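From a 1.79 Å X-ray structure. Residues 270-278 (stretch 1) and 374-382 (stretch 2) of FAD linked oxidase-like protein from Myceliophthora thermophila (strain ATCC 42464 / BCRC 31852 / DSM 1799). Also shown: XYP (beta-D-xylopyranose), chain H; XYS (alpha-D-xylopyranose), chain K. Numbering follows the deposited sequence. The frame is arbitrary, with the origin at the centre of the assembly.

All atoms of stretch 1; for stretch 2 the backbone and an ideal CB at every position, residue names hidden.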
# COMPACT_ATOMS: atom_id res chain seq x y z
N ASN A 270 -2.13 17.06 -4.93
CA ASN A 270 -1.82 15.64 -4.84
C ASN A 270 -2.17 15.09 -6.18
O ASN A 270 -3.30 15.29 -6.65
CB ASN A 270 -2.68 14.96 -3.78
CG ASN A 270 -2.45 15.51 -2.41
OD1 ASN A 270 -1.67 14.94 -1.64
ND2 ASN A 270 -3.08 16.66 -2.10
N MET A 271 -1.21 14.44 -6.84
CA MET A 271 -1.35 14.18 -8.28
C MET A 271 -0.55 12.97 -8.72
O MET A 271 0.42 12.61 -8.08
CB MET A 271 -0.91 15.39 -9.07
CG MET A 271 -1.37 15.41 -10.52
SD MET A 271 -1.20 17.02 -11.30
CE MET A 271 0.49 17.46 -10.88
N ARG A 272 -1.01 12.35 -9.80
CA ARG A 272 -0.34 11.23 -10.43
C ARG A 272 -0.63 11.24 -11.94
O ARG A 272 -1.59 11.85 -12.40
CB ARG A 272 -0.88 9.94 -9.86
CG ARG A 272 -2.30 9.62 -10.32
CD ARG A 272 -2.90 8.52 -9.43
NE ARG A 272 -4.23 8.13 -9.87
CZ ARG A 272 -5.00 7.25 -9.24
NH1 ARG A 272 -4.58 6.69 -8.11
NH2 ARG A 272 -6.20 6.96 -9.71
N VAL A 273 0.23 10.57 -12.68
CA VAL A 273 -0.08 10.19 -14.05
C VAL A 273 -0.71 8.82 -14.00
O VAL A 273 -0.16 7.93 -13.40
CB VAL A 273 1.20 10.10 -14.91
CG1 VAL A 273 0.87 9.60 -16.30
CG2 VAL A 273 1.90 11.46 -14.98
N LEU A 274 -1.87 8.68 -14.64
CA LEU A 274 -2.44 7.38 -14.96
C LEU A 274 -2.32 7.20 -16.45
O LEU A 274 -2.76 8.04 -17.20
CB LEU A 274 -3.92 7.31 -14.59
CG LEU A 274 -4.67 6.05 -15.04
CD1 LEU A 274 -4.06 4.81 -14.39
CD2 LEU A 274 -6.14 6.14 -14.72
N GLY A 275 -1.69 6.10 -16.86
CA GLY A 275 -1.54 5.78 -18.26
C GLY A 275 -2.10 4.41 -18.52
O GLY A 275 -1.95 3.51 -17.70
N ASN A 276 -2.80 4.26 -19.64
CA ASN A 276 -3.12 2.94 -20.19
C ASN A 276 -2.95 3.03 -21.69
O ASN A 276 -2.52 4.07 -22.19
CB ASN A 276 -4.53 2.49 -19.76
CG ASN A 276 -5.62 3.43 -20.20
OD1 ASN A 276 -5.75 3.75 -21.38
ND2 ASN A 276 -6.44 3.88 -19.24
N ALA A 277 -3.28 1.97 -22.42
CA ALA A 277 -3.04 1.95 -23.86
C ALA A 277 -3.83 3.00 -24.63
O ALA A 277 -3.49 3.29 -25.80
CB ALA A 277 -3.36 0.59 -24.45
N PHE A 278 -4.91 3.50 -24.01
CA PHE A 278 -5.93 4.29 -24.70
C PHE A 278 -6.02 5.74 -24.23
O PHE A 278 -6.59 6.58 -24.93
CB PHE A 278 -7.28 3.58 -24.58
CG PHE A 278 -7.15 2.09 -24.76
CD1 PHE A 278 -6.86 1.57 -26.01
CD2 PHE A 278 -7.22 1.23 -23.69
CE1 PHE A 278 -6.69 0.19 -26.19
CE2 PHE A 278 -7.07 -0.14 -23.86
CZ PHE A 278 -6.81 -0.65 -25.11
N UNK A 374 -5.73 -5.63 -20.29
CA UNK A 374 -5.98 -4.39 -19.55
C UNK A 374 -4.86 -4.03 -18.58
O UNK A 374 -4.91 -4.40 -17.38
CB UNK A 374 -7.30 -4.51 -18.78
N UNK A 375 -3.91 -3.23 -19.03
CA UNK A 375 -2.83 -2.81 -18.19
C UNK A 375 -2.94 -1.31 -17.89
O UNK A 375 -3.62 -0.58 -18.60
CB UNK A 375 -1.49 -3.14 -18.85
N UNK A 376 -2.32 -0.88 -16.79
CA UNK A 376 -2.13 0.55 -16.55
C UNK A 376 -0.81 0.78 -15.84
O UNK A 376 -0.22 -0.16 -15.28
CB UNK A 376 -3.29 1.13 -15.73
N UNK A 377 -0.35 2.02 -15.90
CA UNK A 377 0.78 2.48 -15.12
C UNK A 377 0.35 3.74 -14.34
O UNK A 377 -0.30 4.63 -14.89
CB UNK A 377 1.99 2.76 -16.02
N UNK A 378 0.70 3.77 -13.07
CA UNK A 378 0.51 4.98 -12.28
C UNK A 378 1.90 5.51 -11.93
O UNK A 378 2.76 4.75 -11.52
CB UNK A 378 -0.32 4.71 -11.03
N UNK A 379 2.12 6.80 -12.15
CA UNK A 379 3.33 7.45 -11.71
C UNK A 379 2.87 8.51 -10.73
O UNK A 379 2.31 9.53 -11.13
CB UNK A 379 4.14 8.03 -12.87
N UNK A 380 3.11 8.28 -9.45
CA UNK A 380 2.66 9.22 -8.43
C UNK A 380 3.65 10.35 -8.32
O UNK A 380 4.85 10.12 -8.33
CB UNK A 380 2.48 8.53 -7.08
N UNK A 381 3.14 11.58 -8.22
CA UNK A 381 3.98 12.71 -7.86
C UNK A 381 4.26 12.60 -6.36
O UNK A 381 3.49 13.04 -5.53
CB UNK A 381 3.32 14.04 -8.22
N UNK A 382 5.39 12.00 -6.03
CA UNK A 382 5.61 11.43 -4.71
C UNK A 382 6.48 12.31 -3.83
O UNK A 382 6.18 12.55 -2.66
CB UNK A 382 6.25 10.05 -4.84
O1 XYP H . -2.52 2.97 -6.45
C1 XYP H . -3.80 2.36 -6.49
C2 XYP H . -4.77 3.27 -7.26
C3 XYP H . -6.10 2.57 -7.51
C4 XYP H . -5.87 1.22 -8.17
C5 XYP H . -4.87 0.38 -7.36
O2 XYP H . -4.97 4.44 -6.47
O3 XYP H . -6.97 3.42 -8.27
O4 XYP H . -7.10 0.49 -8.22
O5 XYP H . -3.66 1.09 -7.11
C1 XYS K . -4.06 1.44 -28.61
C2 XYS K . -2.53 1.42 -28.61
C3 XYS K . -1.99 1.12 -30.01
C4 XYS K . -2.58 -0.22 -30.43
C5 XYS K . -4.09 -0.07 -30.50
O1 XYS K . -4.47 2.58 -29.35
O2 XYS K . -2.04 2.68 -28.15
O3 XYS K . -0.55 1.09 -30.01
O4 XYS K . -2.07 -0.64 -31.69
O5 XYS K . -4.61 0.25 -29.20

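The strands run antiparallel (160°). Because the backbone is extended, the side chains of 377-380 alternate between the face carrying Val 273 and the face carrying Arg 272 and Leu 274. Position 374 points away, with nothing of the first stretch near its CB; the contact sets no preference, and Ser 374 lies there.

At 375 the CB is also remote, so a short side chain would touch nothing, whereas a long or broad one could reach across to Asn 276 and Ala 277. Trp 375 does so: CA of Asn 276 sits 4.0 Å from the centroid of its six-membered ring, over the face, a CH-pi contact, and its CZ2 packs 3.9 Å from CB of Ala 277. A water joins its O to N of Ala 277, 2.9 Å from each.

The CB of 376 lies 4.0 Å from CD1 of Leu 274, and the xylose in chain H is within a long side chain's reach. Extended backbone angles (-145/162) suit beta-branched or aromatic residues. Tyr 376 combines both contacts: its CB packs on CD1 of Leu 274 (3.9 Å), and its OH comes within 3.2 Å of C5 of the sugar.

Position 377 pairs with Gly 275, which offers no side chain, only backbone; N of 377 donates to O of Gly 275 and N of Gly 275 to O of 377, both 2.8 Å. A branched aliphatic can cover the bare glycine, and Ile 377 does, although the end of its side chain leads away.

Position 378 faces Leu 274 and the stem of Arg 272, inviting an aliphatic of medium length. Ile 378 places CG1 3.8 Å from CD1 of Leu 274, and its CD1 lies over one face of the Arg 272 guanidinium, whose NH1 donates to O2 of the chain H xylose (2.8 Å).

At 379 the CB stands 4.1 Å from CB of Val 273, so Val, Ile or Leu would fit. Ile 379 packs its CD1 4.1 Å from that same CB, while its N donates to O of Val 273 and N of Val 273 donates to its O, both 2.8 Å.

Across from Arg 272, 380 could use an acidic or polar group. OD1 of Asp 380 lies 3.4 Å from CB of Arg 272, and its link to the guanidinium runs through a water, 2.6 Å from OD1 and 2.9 Å from NH1 of Arg 272.

The CB of 381 points toward Met 271, tightly against its O (3.2 Å); a flexible apolar chain could bend past. Met 381 brings CG to 4.1 Å from CB of Met 271, and its N donates to that O at 2.9 Å.

Position 382 points away, unconstrained here; Tyr 382 bonds elsewhere in the structure.

Stretch 2 (374-382) SWYIIIDMY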
# COMPACT_ATOMS: atom_id res chain seq x y z
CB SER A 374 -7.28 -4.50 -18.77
OG SER A 374 -8.38 -4.70 -19.61
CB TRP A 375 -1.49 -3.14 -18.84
CG TRP A 375 -1.26 -2.38 -20.10
CD1 TRP A 375 -1.56 -2.80 -21.36
CD2 TRP A 375 -0.72 -1.07 -20.23
NE1 TRP A 375 -1.23 -1.83 -22.26
CE2 TRP A 375 -0.71 -0.76 -21.59
CE3 TRP A 375 -0.23 -0.13 -19.31
CZ2 TRP A 375 -0.22 0.46 -22.07
CZ3 TRP A 375 0.23 1.06 -19.77
CH2 TRP A 375 0.25 1.35 -21.14
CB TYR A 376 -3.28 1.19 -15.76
CG TYR A 376 -3.50 0.71 -14.33
CD1 TYR A 376 -2.69 1.17 -13.28
CD2 TYR A 376 -4.55 -0.15 -14.01
CE1 TYR A 376 -2.89 0.75 -11.97
CE2 TYR A 376 -4.76 -0.57 -12.69
CZ TYR A 376 -3.92 -0.11 -11.68
OH TYR A 376 -4.09 -0.51 -10.37
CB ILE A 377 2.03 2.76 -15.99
CG1 ILE A 377 3.21 3.19 -15.12
CG2 ILE A 377 1.76 3.83 -17.04
CD1 ILE A 377 4.52 3.24 -15.89
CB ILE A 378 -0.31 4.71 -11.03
CG1 ILE A 378 -1.78 4.50 -11.41
CG2 ILE A 378 -0.16 5.84 -10.03
CD1 ILE A 378 -2.67 4.18 -10.23
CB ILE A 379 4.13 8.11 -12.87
CG1 ILE A 379 4.38 7.11 -14.00
CG2 ILE A 379 5.46 8.65 -12.36
CD1 ILE A 379 4.49 7.75 -15.35
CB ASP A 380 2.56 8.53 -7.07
CG ASP A 380 1.38 7.59 -6.99
OD1 ASP A 380 0.26 8.01 -7.29
OD2 ASP A 380 1.57 6.45 -6.56
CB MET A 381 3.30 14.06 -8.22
CG MET A 381 2.91 14.18 -9.68
SD MET A 381 4.24 14.09 -10.91
CE MET A 381 4.16 12.37 -11.37
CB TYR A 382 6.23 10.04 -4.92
CG TYR A 382 6.67 9.31 -3.68
CD1 TYR A 382 7.94 9.50 -3.15
CD2 TYR A 382 5.84 8.41 -3.06
CE1 TYR A 382 8.36 8.83 -2.03
CE2 TYR A 382 6.25 7.72 -1.93
CZ TYR A 382 7.51 7.94 -1.42
OH TYR A 382 7.91 7.26 -0.31
O HOH W 1 0.77 13.58 -5.01
O HOH W 2 -2.15 7.29 -6.65
O HOH W 3 -4.29 -0.52 -21.41
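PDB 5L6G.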